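Local coordinates for endolytic peptidoglycan transglycosylase RlpA (Pseudomonas aeruginosa, PDB 6I05), which binds peptidoglycan through this SPOR domain and acts as a lytic transglycosylase that strongly prefers naked glycan strands lacking stem peptides, at residues A[34-39]-A[43-48]; A[60-65]-A[71-76]; A[19-24]-A[30-35]. All coordinates share one frame; numbering follows the deposited sequence.

Contact 1: A[34-39]-A[43-48]; sequences ISSVVR and ILHRVR
R46 reaches across the hairpin to S35, and its long chain can be followed atom by atom. CB lies 3.4 Å from S35 O, and CG and CD continue past the same carbonyl oxygen, with V37 CG2 next to CD. A bend at chi3 (-53°) then turns the guanidinium back over the partner strand. NE donates to S35 O at 3.2 Å, while R46 N donates to the same oxygen from the opposite face of its carbonyl plane. NH2 binds S35 OG at 2.8 Å, nearly straight at 168° and close to the guanidinium plane. The side-on grip thus fixes the rotation of the group, and a serine suits the place because its short hydroxyl sets a second acceptor beside its own carbonyl, one for NE and one for NH2. V37 CG1 rests over one guanidinium face, 3.3 Å above the plane, and the NH2 of R48, whose NE is bonded to Q7, lies over the opposite face, toward its rim. R46 NH1 ends 3.7 Å from R39 NH2, the two guanidinium planes steeply inclined.

On the other face, S36 OG and H45 ND1 share a hydrogen bond of 2.7 Å at the imidazole edge. Toward the turn V38 CG2 meets I43 CD1 at 3.7 Å, and at the other end I34 lies beside V47, near helix 14-25. Beta-branched residues suit such extended backbone. Hydrogen-bonded pairs S35-R46 and V37-L44 alternate with non-hydrogen-bonded ones, as in any antiparallel beta hairpin. Here the hairpin forms one side of the SPOR sheet, and the arginines gathered on the helix-free face are consistent with a glycan-recognising surface.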
ATOM      1  N   ILE A  34       3.383   6.769   0.744  1.00 10.31           N
ATOM      2  CA  ILE A  34       4.143   6.468  -0.459  1.00 10.01           C
ATOM      3  C   ILE A  34       5.616   6.478  -0.098  1.00 10.41           C
ATOM      4  O   ILE A  34       6.095   7.417   0.547  1.00 12.88           O
ATOM      5  CB  ILE A  34       3.836   7.470  -1.583  1.00 11.81           C
ATOM      6  CG1 ILE A  34       2.366   7.337  -1.992  1.00 14.17           C
ATOM      7  CG2 ILE A  34       4.755   7.230  -2.786  1.00 13.30           C
ATOM      8  CD1 ILE A  34       1.848   8.494  -2.815  1.00 16.22           C
ATOM      9  N   SER A  35       6.325   5.426  -0.481  1.00 10.34           N
ATOM     10  CA  SER A  35       7.773   5.350  -0.323  1.00 11.63           C
ATOM     11  C   SER A  35       8.360   5.317  -1.728  1.00 11.10           C
ATOM     12  O   SER A  35       8.184   4.339  -2.460  1.00 12.31           O
ATOM     13  CB  SER A  35       8.168   4.109   0.472  1.00 14.18           C
ATOM     14  OG  SER A  35       9.563   3.897   0.415  1.00 16.38           O
ATOM     15  N   SER A  36       9.026   6.394  -2.114  1.00 11.52           N
ATOM     16  CA  SER A  36       9.579   6.530  -3.452  1.00 13.30           C
ATOM     17  C   SER A  36      11.071   6.233  -3.412  1.00 13.32           C
ATOM     18  O   SER A  36      11.785   6.745  -2.540  1.00 15.20           O
ATOM     19  CB  SER A  36       9.347   7.951  -3.969  1.00 14.69           C
ATOM     20  OG  SER A  36       7.966   8.270  -3.951  1.00 17.53           O
ATOM     21  N   VAL A  37      11.545   5.421  -4.360  1.00 12.47           N
ATOM     22  CA  VAL A  37      12.943   5.012  -4.421  1.00 12.85           C
ATOM     23  C   VAL A  37      13.416   5.022  -5.867  1.00 12.18           C
ATOM     24  O   VAL A  37      12.617   4.990  -6.805  1.00 14.23           O
ATOM     25  CB  VAL A  37      13.160   3.615  -3.797  1.00 14.95           C
ATOM     26  CG1 VAL A  37      12.886   3.644  -2.290  1.00 16.43           C
ATOM     27  CG2 VAL A  37      12.279   2.578  -4.487  1.00 15.82           C
ATOM     28  N   VAL A  38      14.733   5.049  -6.044  1.00 12.18           N
ATOM     29  CA  VAL A  38      15.326   4.902  -7.369  1.00 12.47           C
ATOM     30  C   VAL A  38      15.487   3.416  -7.651  1.00 13.54           C
ATOM     31  O   VAL A  38      16.111   2.690  -6.869  1.00 15.06           O
ATOM     32  CB  VAL A  38      16.678   5.623  -7.471  1.00 12.99           C
ATOM     33  CG1 VAL A  38      17.243   5.458  -8.882  1.00 13.69           C
ATOM     34  CG2 VAL A  38      16.531   7.094  -7.150  1.00 14.09           C
ATOM     35  N   ARG A  39      14.912   2.958  -8.759  1.00 13.82           N
ATOM     36  CA  ARG A  39      15.076   1.585  -9.217  1.00 15.34           C
ATOM     37  C   ARG A  39      15.197   1.614 -10.728  1.00 14.57           C
ATOM     38  O   ARG A  39      14.373   2.240 -11.402  1.00 14.86           O
ATOM     39  CB  ARG A  39      13.861   0.728  -8.841  1.00 18.36           C
ATOM     40  CG  ARG A  39      13.649   0.518  -7.353  1.00 22.25           C
ATOM     41  CD  ARG A  39      14.583  -0.543  -6.803  1.00 25.24           C
ATOM     42  NE  ARG A  39      14.296  -0.872  -5.408  1.00 26.65           N
ATOM     43  CZ  ARG A  39      14.707  -0.155  -4.365  1.00 27.79           C
ATOM     44  NH1 ARG A  39      15.416   0.951  -4.551  1.00 27.44           N
ATOM     45  NH2 ARG A  39      14.402  -0.543  -3.132  1.00 29.12           N
ATOM     46  N   ILE A  43      12.260   6.567 -10.986  1.00 13.76           N
ATOM     47  CA  ILE A  43      11.652   6.641  -9.664  1.00 13.32           C
ATOM     48  C   ILE A  43      10.488   5.668  -9.611  1.00 13.67           C
ATOM     49  O   ILE A  43       9.661   5.619 -10.529  1.00 15.29           O
ATOM     50  CB  ILE A  43      11.191   8.069  -9.334  1.00 14.45           C
ATOM     51  CG1 ILE A  43      12.346   9.062  -9.496  1.00 16.54           C
ATOM     52  CG2 ILE A  43      10.638   8.122  -7.903  1.00 16.00           C
ATOM     53  CD1 ILE A  43      13.582   8.656  -8.746  1.00 17.02           C
ATOM     54  N   LEU A  44      10.424   4.886  -8.537  1.00 13.39           N
ATOM     55  CA  LEU A  44       9.336   3.951  -8.300  1.00 13.84           C
ATOM     56  C   LEU A  44       8.609   4.399  -7.043  1.00 12.20           C
ATOM     57  O   LEU A  44       9.223   4.500  -5.975  1.00 12.76           O
ATOM     58  CB  LEU A  44       9.886   2.538  -8.111  1.00 16.12           C
ATOM     59  CG  LEU A  44       8.822   1.447  -8.011  1.00 17.15           C
ATOM     60  CD1 LEU A  44       8.032   1.337  -9.313  1.00 18.85           C
ATOM     61  CD2 LEU A  44       9.455   0.112  -7.623  1.00 18.73           C
ATOM     62  N   HIS A  45       7.313   4.677  -7.173  1.00 12.19           N
ATOM     63  CA  HIS A  45       6.488   5.175  -6.074  1.00 11.79           C
ATOM     64  C   HIS A  45       5.679   4.009  -5.516  1.00 11.84           C
ATOM     65  O   HIS A  45       4.703   3.575  -6.134  1.00 12.93           O
ATOM     66  CB  HIS A  45       5.547   6.271  -6.572  1.00 12.68           C
ATOM     67  CG  HIS A  45       6.253   7.424  -7.203  1.00 14.38           C
ATOM     68  ND1 HIS A  45       6.923   8.375  -6.463  1.00 14.62           N
ATOM     69  CD2 HIS A  45       6.393   7.785  -8.499  1.00 16.63           C
ATOM     70  CE1 HIS A  45       7.448   9.271  -7.278  1.00 16.74           C
ATOM     71  NE2 HIS A  45       7.148   8.932  -8.518  1.00 17.15           N
ATOM     72  N   ARG A  46       6.072   3.511  -4.349  1.00 10.46           N
ATOM     73  CA  ARG A  46       5.442   2.344  -3.741  1.00 10.84           C
ATOM     74  C   ARG A  46       4.389   2.793  -2.745  1.00 10.31           C
ATOM     75  O   ARG A  46       4.669   3.615  -1.872  1.00 13.20           O
ATOM     76  CB  ARG A  46       6.493   1.485  -3.041  1.00 11.80           C
ATOM     77  CG  ARG A  46       7.625   1.155  -4.012  1.00 16.08           C
ATOM     78  CD  ARG A  46       8.856   0.563  -3.401  1.00 19.19           C
ATOM     79  NE  ARG A  46       9.397   1.351  -2.304  1.00 17.95           N
ATOM     80  CZ  ARG A  46      10.401   0.920  -1.558  1.00 18.17           C
ATOM     81  NH1 ARG A  46      10.959  -0.251  -1.842  1.00 20.35           N
ATOM     82  NH2 ARG A  46      10.826   1.631  -0.531  1.00 18.61           N
ATOM     83  N   VAL A  47       3.183   2.258  -2.875  1.00  9.82           N
ATOM     84  CA  VAL A  47       2.077   2.627  -2.001  1.00  9.58           C
ATOM     85  C   VAL A  47       1.954   1.562  -0.925  1.00  8.99           C
ATOM     86  O   VAL A  47       1.726   0.384  -1.231  1.00 10.14           O
ATOM     87  CB  VAL A  47       0.767   2.790  -2.785  1.00 11.55           C
ATOM     88  CG1 VAL A  47      -0.360   3.199  -1.848  1.00 13.07           C
ATOM     89  CG2 VAL A  47       0.939   3.819  -3.899  1.00 12.91           C
ATOM     90  N   ARG A  48       2.120   1.967   0.331  1.00  9.51           N
ATOM     91  CA  ARG A  48       2.224   1.053   1.453  1.00  9.56           C
ATOM     92  C   ARG A  48       1.283   1.478   2.566  1.00  9.50           C
ATOM     93  O   ARG A  48       0.782   2.606   2.601  1.00 10.26           O
ATOM     94  CB  ARG A  48       3.661   1.010   1.978  1.00  9.89           C
ATOM     95  CG  ARG A  48       4.603   0.395   0.976  1.00 10.48           C
ATOM     96  CD  ARG A  48       6.029   0.372   1.446  1.00 11.28           C
ATOM     97  NE  ARG A  48       6.799  -0.475   0.543  1.00 11.36           N
ATOM     98  CZ  ARG A  48       8.034  -0.895   0.769  1.00 13.33           C
ATOM     99  NH1 ARG A  48       8.683  -0.519   1.861  1.00 16.30           N
ATOM    100  NH2 ARG A  48       8.614  -1.700  -0.109  1.00 15.45           N
TER

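Contact 2: A[60-65]-A[71-76]; sequences RTQDSI and GQPTLV
Q62 and I65, three residues apart on the helix, both pack on the ring of P73, each meeting it at a different angle. The glutamine chain crosses the proline obliquely: Q62 CB lies 3.8 Å from P73 CG, and Q62 CG comes almost as near. I65 runs past the ring in the opposite sense, with its CD1 3.9 Å from P73 CB and its CG2 close to P73 CG. Proline suits this place because its compact apolar ring nestles against both side chains, while its closed ring leaves no backbone N-H to satisfy.

Beyond CG the glutamine stays extended (chi2 178°), which carries the amide past the ring to the proline's own carbonyl. There Q62 NE2 donates to P73 O at 2.9 Å. The acceptor is close to the amide plane of Q62, whereas the donor stands well above the carbonyl plane, so the bond is well directed at the amide end and slanted at the carbonyl end. A glutamine is apt here, since its methylenes pack on the ring and its amide then reaches a main-chain oxygen. Farther down, I65 CG2 touches G71 O at 3.8 Å. G71 has phi 141°, a backbone region that residues with a CB rarely enter, which accounts for a glycine there.

The contact closes helix 55-67 against the segment leading into the edge strand 74-76. I65 also packs on V8 and L49 of the sheet and on L70, Q62 touches L6, and T74 begins the backbone pairing with strand 4-11 at Q7.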
ATOM      1  N   ARG A  60      -7.240  -9.354   7.385  1.00 10.79           N
ATOM      2  CA  ARG A  60      -8.513  -8.697   7.126  1.00 11.36           C
ATOM      3  C   ARG A  60      -8.332  -7.451   6.270  1.00 10.76           C
ATOM      4  O   ARG A  60      -9.222  -7.104   5.485  1.00 11.42           O
ATOM      5  CB  ARG A  60      -9.219  -8.384   8.443  1.00 12.74           C
ATOM      6  CG  ARG A  60      -9.800  -9.642   9.083  1.00 14.83           C
ATOM      7  CD  ARG A  60     -10.635  -9.313  10.296  1.00 17.64           C
ATOM      8  NE  ARG A  60      -9.800  -8.854  11.396  1.00 18.70           N
ATOM      9  CZ  ARG A  60      -9.359  -9.641  12.370  1.00 20.59           C
ATOM     10  NH1 ARG A  60      -8.613  -9.136  13.337  1.00 20.79           N
ATOM     11  NH2 ARG A  60      -9.663 -10.934  12.377  1.00 22.43           N
ATOM     12  N   THR A  61      -7.195  -6.767   6.415  1.00 10.19           N
ATOM     13  CA  THR A  61      -6.919  -5.605   5.581  1.00 10.35           C
ATOM     14  C   THR A  61      -6.694  -6.025   4.138  1.00 10.16           C
ATOM     15  O   THR A  61      -7.174  -5.363   3.211  1.00 10.79           O
ATOM     16  CB  THR A  61      -5.716  -4.834   6.142  1.00 10.69           C
ATOM     17  OG1 THR A  61      -5.979  -4.472   7.503  1.00 11.28           O
ATOM     18  CG2 THR A  61      -5.456  -3.568   5.341  1.00 11.79           C
ATOM     19  N   GLN A  62      -5.957  -7.118   3.925  1.00 10.82           N
ATOM     20  CA  GLN A  62      -5.809  -7.666   2.580  1.00 11.45           C
ATOM     21  C   GLN A  62      -7.170  -7.963   1.964  1.00 11.84           C
ATOM     22  O   GLN A  62      -7.426  -7.622   0.802  1.00 11.44           O
ATOM     23  CB  GLN A  62      -4.939  -8.923   2.621  1.00 11.77           C
ATOM     24  CG  GLN A  62      -3.479  -8.644   2.931  1.00 12.27           C
ATOM     25  CD  GLN A  62      -2.650  -9.912   3.010  1.00 13.40           C
ATOM     26  OE1 GLN A  62      -2.870 -10.757   3.882  1.00 16.19           O
ATOM     27  NE2 GLN A  62      -1.712 -10.067   2.080  1.00 15.89           N
ATOM     28  N   ASP A  63      -8.061  -8.591   2.739  1.00 11.59           N
ATOM     29  CA  ASP A  63      -9.411  -8.879   2.259  1.00 12.60           C
ATOM     30  C   ASP A  63     -10.131  -7.602   1.843  1.00 12.48           C
ATOM     31  O   ASP A  63     -10.745  -7.547   0.773  1.00 12.78           O
ATOM     32  CB  ASP A  63     -10.224  -9.583   3.349  1.00 13.31           C
ATOM     33  CG  ASP A  63      -9.711 -10.975   3.688  1.00 15.06           C
ATOM     34  OD1 ASP A  63      -8.841 -11.523   2.976  1.00 14.94           O
ATOM     35  OD2 ASP A  63     -10.202 -11.527   4.700  1.00 17.32           O
ATOM     36  N   SER A  64     -10.071  -6.559   2.679  1.00 12.34           N
ATOM     37  CA  SER A  64     -10.781  -5.318   2.370  0.61 13.38           C
ATOM     38  C   SER A  64     -10.252  -4.678   1.095  1.00 12.22           C
ATOM     39  O   SER A  64     -11.018  -4.117   0.297  1.00 13.15           O
ATOM     40  CB  SER A  64     -10.645  -4.344   3.535  0.61 15.26           C
ATOM     41  OG  SER A  64     -11.245  -4.872   4.698  0.61 17.86           O
ATOM     42  N   ILE A  65      -8.937  -4.746   0.886  1.00 11.52           N
ATOM     43  CA  ILE A  65      -8.341  -4.176  -0.317  1.00 11.72           C
ATOM     44  C   ILE A  65      -8.812  -4.933  -1.555  1.00 11.75           C
ATOM     45  O   ILE A  65      -9.121  -4.329  -2.593  1.00 13.06           O
ATOM     46  CB  ILE A  65      -6.808  -4.161  -0.178  1.00 11.74           C
ATOM     47  CG1 ILE A  65      -6.394  -3.149   0.897  1.00 12.55           C
ATOM     48  CG2 ILE A  65      -6.145  -3.886  -1.517  1.00 13.38           C
ATOM     49  CD1 ILE A  65      -4.985  -3.350   1.438  1.00 14.25           C
ATOM     50  N   GLY A  71      -6.044  -3.699  -5.760  1.00 18.87           N
ATOM     51  CA  GLY A  71      -4.758  -4.267  -6.089  1.00 19.49           C
ATOM     52  C   GLY A  71      -4.508  -5.528  -5.294  1.00 19.77           C
ATOM     53  O   GLY A  71      -5.385  -6.036  -4.600  1.00 20.58           O
ATOM     54  N   GLN A  72      -3.286  -6.042  -5.413  1.00 19.26           N
ATOM     55  CA  GLN A  72      -2.887  -7.281  -4.754  1.00 19.65           C
ATOM     56  C   GLN A  72      -1.968  -6.947  -3.588  1.00 19.09           C
ATOM     57  O   GLN A  72      -0.773  -6.682  -3.790  1.00 24.01           O
ATOM     58  CB  GLN A  72      -2.185  -8.214  -5.745  1.00 23.42           C
ATOM     59  CG  GLN A  72      -3.090  -8.748  -6.856  1.00 26.49           C
ATOM     60  CD  GLN A  72      -4.304  -9.509  -6.337  1.00 29.47           C
ATOM     61  OE1 GLN A  72      -4.271 -10.111  -5.262  1.00 30.33           O
ATOM     62  NE2 GLN A  72      -5.384  -9.487  -7.110  1.00 31.65           N
ATOM     63  N   PRO A  73      -2.477  -6.939  -2.360  1.00 14.46           N
ATOM     64  CA  PRO A  73      -1.694  -6.455  -1.216  1.00 14.68           C
ATOM     65  C   PRO A  73      -0.743  -7.539  -0.715  1.00 14.43           C
ATOM     66  O   PRO A  73      -1.170  -8.652  -0.402  1.00 16.58           O
ATOM     67  CB  PRO A  73      -2.776  -6.144  -0.176  1.00 17.03           C
ATOM     68  CG  PRO A  73      -3.902  -7.082  -0.518  1.00 18.80           C
ATOM     69  CD  PRO A  73      -3.845  -7.337  -1.990  1.00 17.16           C
ATOM     70  N   THR A  74       0.543  -7.205  -0.621  1.00 12.08           N
ATOM     71  CA  THR A  74       1.576  -8.139  -0.191  1.00 12.72           C
ATOM     72  C   THR A  74       2.337  -7.585   1.006  1.00 11.18           C
ATOM     73  O   THR A  74       2.515  -6.380   1.137  1.00 11.59           O
ATOM     74  CB  THR A  74       2.559  -8.451  -1.332  1.00 16.46           C
ATOM     75  OG1 THR A  74       3.185  -7.240  -1.774  1.00 18.40           O
ATOM     76  CG2 THR A  74       1.835  -9.082  -2.501  1.00 18.78           C
ATOM     77  N   LEU A  75       2.783  -8.478   1.883  1.00 10.56           N
ATOM     78  CA  LEU A  75       3.587  -8.065   3.028  1.00 11.61           C
ATOM     79  C   LEU A  75       4.956  -7.585   2.572  1.00 12.39           C
ATOM     80  O   LEU A  75       5.579  -8.185   1.688  1.00 13.77           O
ATOM     81  CB  LEU A  75       3.765  -9.227   4.000  1.00 12.28           C
ATOM     82  CG  LEU A  75       2.610  -9.432   4.977  1.00 13.79           C
ATOM     83  CD1 LEU A  75       2.724 -10.779   5.624  1.00 17.12           C
ATOM     84  CD2 LEU A  75       2.615  -8.343   6.046  1.00 15.70           C
ATOM     85  N   VAL A  76       5.436  -6.502   3.194  1.00 12.90           N
ATOM     86  CA  VAL A  76       6.767  -5.958   2.940  1.00 16.47           C
ATOM     87  C   VAL A  76       7.400  -5.545   4.263  1.00 21.15           C
ATOM     88  O   VAL A  76       6.713  -5.248   5.242  1.00 20.72           O
ATOM     89  CB  VAL A  76       6.737  -4.736   1.994  1.00 17.08           C
ATOM     90  CG1 VAL A  76       6.302  -5.154   0.590  1.00 18.38           C
ATOM     91  CG2 VAL A  76       5.852  -3.606   2.577  1.00 14.59           C
TER

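Contact 3: A[19-24]-A[30-35]; sequences LLKAKL and APVFIS
With chi1 at 168° and every later torsion also near 180°, K21 stretches straight out from its helix toward V32 and I34. V32 meets it with CG1, the methyl set opposite its own backbone nitrogen. The two side chains then slide past each other in opposite senses, bringing K21 CG to 3.7 Å from V32 CG1. Further along, K21 CE lies 3.4 Å from V32 O, and CD passes I34 CD1 at 4.1 Å. L24 comes to the same valine at about a right angle, its CD1 4.0 Å from V32 CG1, so V32 is held by an aliphatic lysine stem and a buried leucine.

The ammonium does not bond the strand directly. Instead NZ donates to two waters: one, 2.8 Å from K21 NZ, also accepts from I34 N, and the other passes a hydrogen to V32 O. Lysine suits this margin because its methylenes cover apolar groups while its charged end, with water, serves main-chain groups on the outer edge of the strand.

The helix and strand segments run nearly antiparallel, at 163°, with axes 8.2 Å apart. Strand 32-39 is outermost in the sheet, and its other side pairs with strand 42-52 through F33 and R48. Helix 14-25 packs along one face of the sheet, L20 and L24 reaching V8 and V47 on the two central strands.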
ATOM      1  N   LEU A  19      -3.235   8.620  -6.135  1.00 13.82           N
ATOM      2  CA  LEU A  19      -4.631   8.224  -6.278  1.00 13.83           C
ATOM      3  C   LEU A  19      -4.910   6.947  -5.500  1.00 13.52           C
ATOM      4  O   LEU A  19      -5.902   6.861  -4.768  1.00 14.24           O
ATOM      5  CB  LEU A  19      -4.979   8.047  -7.751  1.00 14.13           C
ATOM      6  CG  LEU A  19      -6.408   7.589  -8.034  1.00 14.32           C
ATOM      7  CD1 LEU A  19      -7.424   8.562  -7.452  1.00 15.45           C
ATOM      8  CD2 LEU A  19      -6.632   7.427  -9.532  1.00 15.78           C
ATOM      9  N   LEU A  20      -4.039   5.943  -5.638  1.00 12.73           N
ATOM     10  CA  LEU A  20      -4.227   4.717  -4.874  1.00 12.64           C
ATOM     11  C   LEU A  20      -4.164   4.992  -3.377  1.00 12.79           C
ATOM     12  O   LEU A  20      -4.967   4.452  -2.608  1.00 13.15           O
ATOM     13  CB  LEU A  20      -3.205   3.656  -5.284  1.00 13.28           C
ATOM     14  CG  LEU A  20      -3.309   2.340  -4.503  1.00 14.06           C
ATOM     15  CD1 LEU A  20      -4.692   1.719  -4.638  1.00 15.89           C
ATOM     16  CD2 LEU A  20      -2.237   1.362  -4.950  1.00 14.44           C
ATOM     17  N   LYS A  21      -3.221   5.831  -2.943  1.00 12.08           N
ATOM     18  CA  LYS A  21      -3.153   6.196  -1.528  1.00 13.35           C
ATOM     19  C   LYS A  21      -4.475   6.781  -1.040  1.00 13.51           C
ATOM     20  O   LYS A  21      -4.984   6.396   0.021  1.00 14.03           O
ATOM     21  CB  LYS A  21      -1.999   7.170  -1.283  1.00 14.05           C
ATOM     22  CG  LYS A  21      -2.036   7.827   0.079  1.00 15.30           C
ATOM     23  CD  LYS A  21      -0.833   8.731   0.272  1.00 17.54           C
ATOM     24  CE  LYS A  21      -0.921   9.511   1.574  1.00 20.29           C
ATOM     25  NZ  LYS A  21       0.206  10.476   1.720  1.00 24.25           N
ATOM     26  N   ALA A  22      -5.044   7.719  -1.802  1.00 14.08           N
ATOM     27  CA  ALA A  22      -6.309   8.329  -1.402  1.00 15.39           C
ATOM     28  C   ALA A  22      -7.430   7.298  -1.332  1.00 16.13           C
ATOM     29  O   ALA A  22      -8.222   7.297  -0.382  1.00 17.66           O
ATOM     30  CB  ALA A  22      -6.674   9.467  -2.358  1.00 16.25           C
ATOM     31  N   LYS A  23      -7.513   6.404  -2.323  1.00 15.71           N
ATOM     32  CA  LYS A  23      -8.560   5.386  -2.304  1.00 16.04           C
ATOM     33  C   LYS A  23      -8.392   4.437  -1.124  1.00 15.55           C
ATOM     34  O   LYS A  23      -9.378   4.037  -0.494  1.00 16.69           O
ATOM     35  CB  LYS A  23      -8.565   4.610  -3.623  1.00 17.13           C
ATOM     36  CG  LYS A  23      -8.995   5.436  -4.828  1.00 19.67           C
ATOM     37  CD  LYS A  23      -9.019   4.592  -6.088  1.00 23.49           C
ATOM     38  CE  LYS A  23      -9.584   5.368  -7.265  1.00 26.57           C
ATOM     39  NZ  LYS A  23      -9.292   4.682  -8.557  1.00 29.52           N
ATOM     40  N   LEU A  24      -7.153   4.053  -0.814  1.00 15.25           N
ATOM     41  CA  LEU A  24      -6.928   3.136   0.299  1.00 15.06           C
ATOM     42  C   LEU A  24      -7.366   3.736   1.624  1.00 16.06           C
ATOM     43  O   LEU A  24      -7.817   3.010   2.517  1.00 15.71           O
ATOM     44  CB  LEU A  24      -5.460   2.729   0.365  1.00 14.70           C
ATOM     45  CG  LEU A  24      -5.011   1.713  -0.683  1.00 14.06           C
ATOM     46  CD1 LEU A  24      -3.490   1.666  -0.767  1.00 14.24           C
ATOM     47  CD2 LEU A  24      -5.580   0.343  -0.357  1.00 15.21           C
ATOM     48  N   ALA A  30      -5.505   2.076   8.853  1.00 15.72           N
ATOM     49  CA  ALA A  30      -4.059   2.100   9.015  1.00 16.44           C
ATOM     50  C   ALA A  30      -3.463   3.252   8.204  1.00 14.83           C
ATOM     51  O   ALA A  30      -4.016   3.645   7.169  1.00 13.58           O
ATOM     52  CB  ALA A  30      -3.452   0.786   8.537  1.00 18.20           C
ATOM     53  N   PRO A  31      -2.330   3.808   8.645  1.00 15.87           N
ATOM     54  CA  PRO A  31      -1.680   4.866   7.862  1.00 14.89           C
ATOM     55  C   PRO A  31      -1.320   4.352   6.481  1.00 12.22           C
ATOM     56  O   PRO A  31      -0.847   3.230   6.326  1.00 13.27           O
ATOM     57  CB  PRO A  31      -0.417   5.187   8.674  1.00 17.19           C
ATOM     58  CG  PRO A  31      -0.719   4.723  10.054  1.00 19.05           C
ATOM     59  CD  PRO A  31      -1.584   3.509   9.882  1.00 18.38           C
ATOM     60  N   VAL A  32      -1.547   5.185   5.475  1.00 10.88           N
ATOM     61  CA  VAL A  32      -1.202   4.883   4.091  1.00 10.94           C
ATOM     62  C   VAL A  32      -0.162   5.902   3.658  1.00 10.55           C
ATOM     63  O   VAL A  32      -0.307   7.098   3.935  1.00 12.84           O
ATOM     64  CB  VAL A  32      -2.442   4.956   3.175  1.00 11.50           C
ATOM     65  CG1 VAL A  32      -2.103   4.485   1.773  1.00 12.38           C
ATOM     66  CG2 VAL A  32      -3.602   4.144   3.747  1.00 14.08           C
ATOM     67  N   PHE A  33       0.895   5.443   2.993  1.00 10.04           N
ATOM     68  CA  PHE A  33       1.980   6.344   2.646  1.00 10.15           C
ATOM     69  C   PHE A  33       2.629   5.872   1.359  1.00  9.92           C
ATOM     70  O   PHE A  33       2.468   4.724   0.940  1.00 10.66           O
ATOM     71  CB  PHE A  33       3.006   6.458   3.784  1.00 11.32           C
ATOM     72  CG  PHE A  33       3.642   5.154   4.175  1.00 11.40           C
ATOM     73  CD1 PHE A  33       3.037   4.303   5.089  1.00 12.29           C
ATOM     74  CD2 PHE A  33       4.872   4.788   3.637  1.00 11.84           C
ATOM     75  CE1 PHE A  33       3.651   3.110   5.452  1.00 13.12           C
ATOM     76  CE2 PHE A  33       5.481   3.603   3.997  1.00 12.07           C
ATOM     77  CZ  PHE A  33       4.870   2.762   4.906  1.00 12.89           C
ATOM     78  N   ILE A  34       3.383   6.769   0.744  1.00 10.31           N
ATOM     79  CA  ILE A  34       4.143   6.468  -0.459  1.00 10.01           C
ATOM     80  C   ILE A  34       5.616   6.478  -0.098  1.00 10.41           C
ATOM     81  O   ILE A  34       6.095   7.417   0.547  1.00 12.88           O
ATOM     82  CB  ILE A  34       3.836   7.470  -1.583  1.00 11.81           C
ATOM     83  CG1 ILE A  34       2.366   7.337  -1.992  1.00 14.17           C
ATOM     84  CG2 ILE A  34       4.755   7.230  -2.786  1.00 13.30           C
ATOM     85  CD1 ILE A  34       1.848   8.494  -2.815  1.00 16.22           C
ATOM     86  N   SER A  35       6.325   5.426  -0.481  1.00 10.34           N
ATOM     87  CA  SER A  35       7.773   5.350  -0.323  1.00 11.63           C
ATOM     88  C   SER A  35       8.360   5.317  -1.728  1.00 11.10           C
ATOM     89  O   SER A  35       8.184   4.339  -2.460  1.00 12.31           O
ATOM     90  CB  SER A  35       8.168   4.109   0.472  1.00 14.18           C
ATOM     91  OG  SER A  35       9.563   3.897   0.415  1.00 16.38           O
TER
HETATM   92  O   HOH W   1       2.797   9.492   1.622  1.00 19.06           O
HETATM   93  O   HOH W   2       1.225   9.600   4.299  1.00 48.44           O

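Along the chain contact 3 opens first, contact 1 follows on the same strand, and contact 2 comes last. Contacts 1 and 3 share I34 and S35 of strand 32-39, their centres about 12 Å apart; contact 2 lies about 12 Å from contact 3 and about 18 Å from contact 1, between centres. All three reach one four-stranded antiparallel sheet, in the order 32-39, 42-52, 4-11, 74-76. The strand-helix-strand-strand-helix-strand succession gives the ribonucleoprotein-like SPOR fold. Contacts 2 and 3 fasten helices 55-67 and 14-25, which meet where I65 touches L24, while contact 1 builds the hairpin whose helix-free face is probably available for glycan.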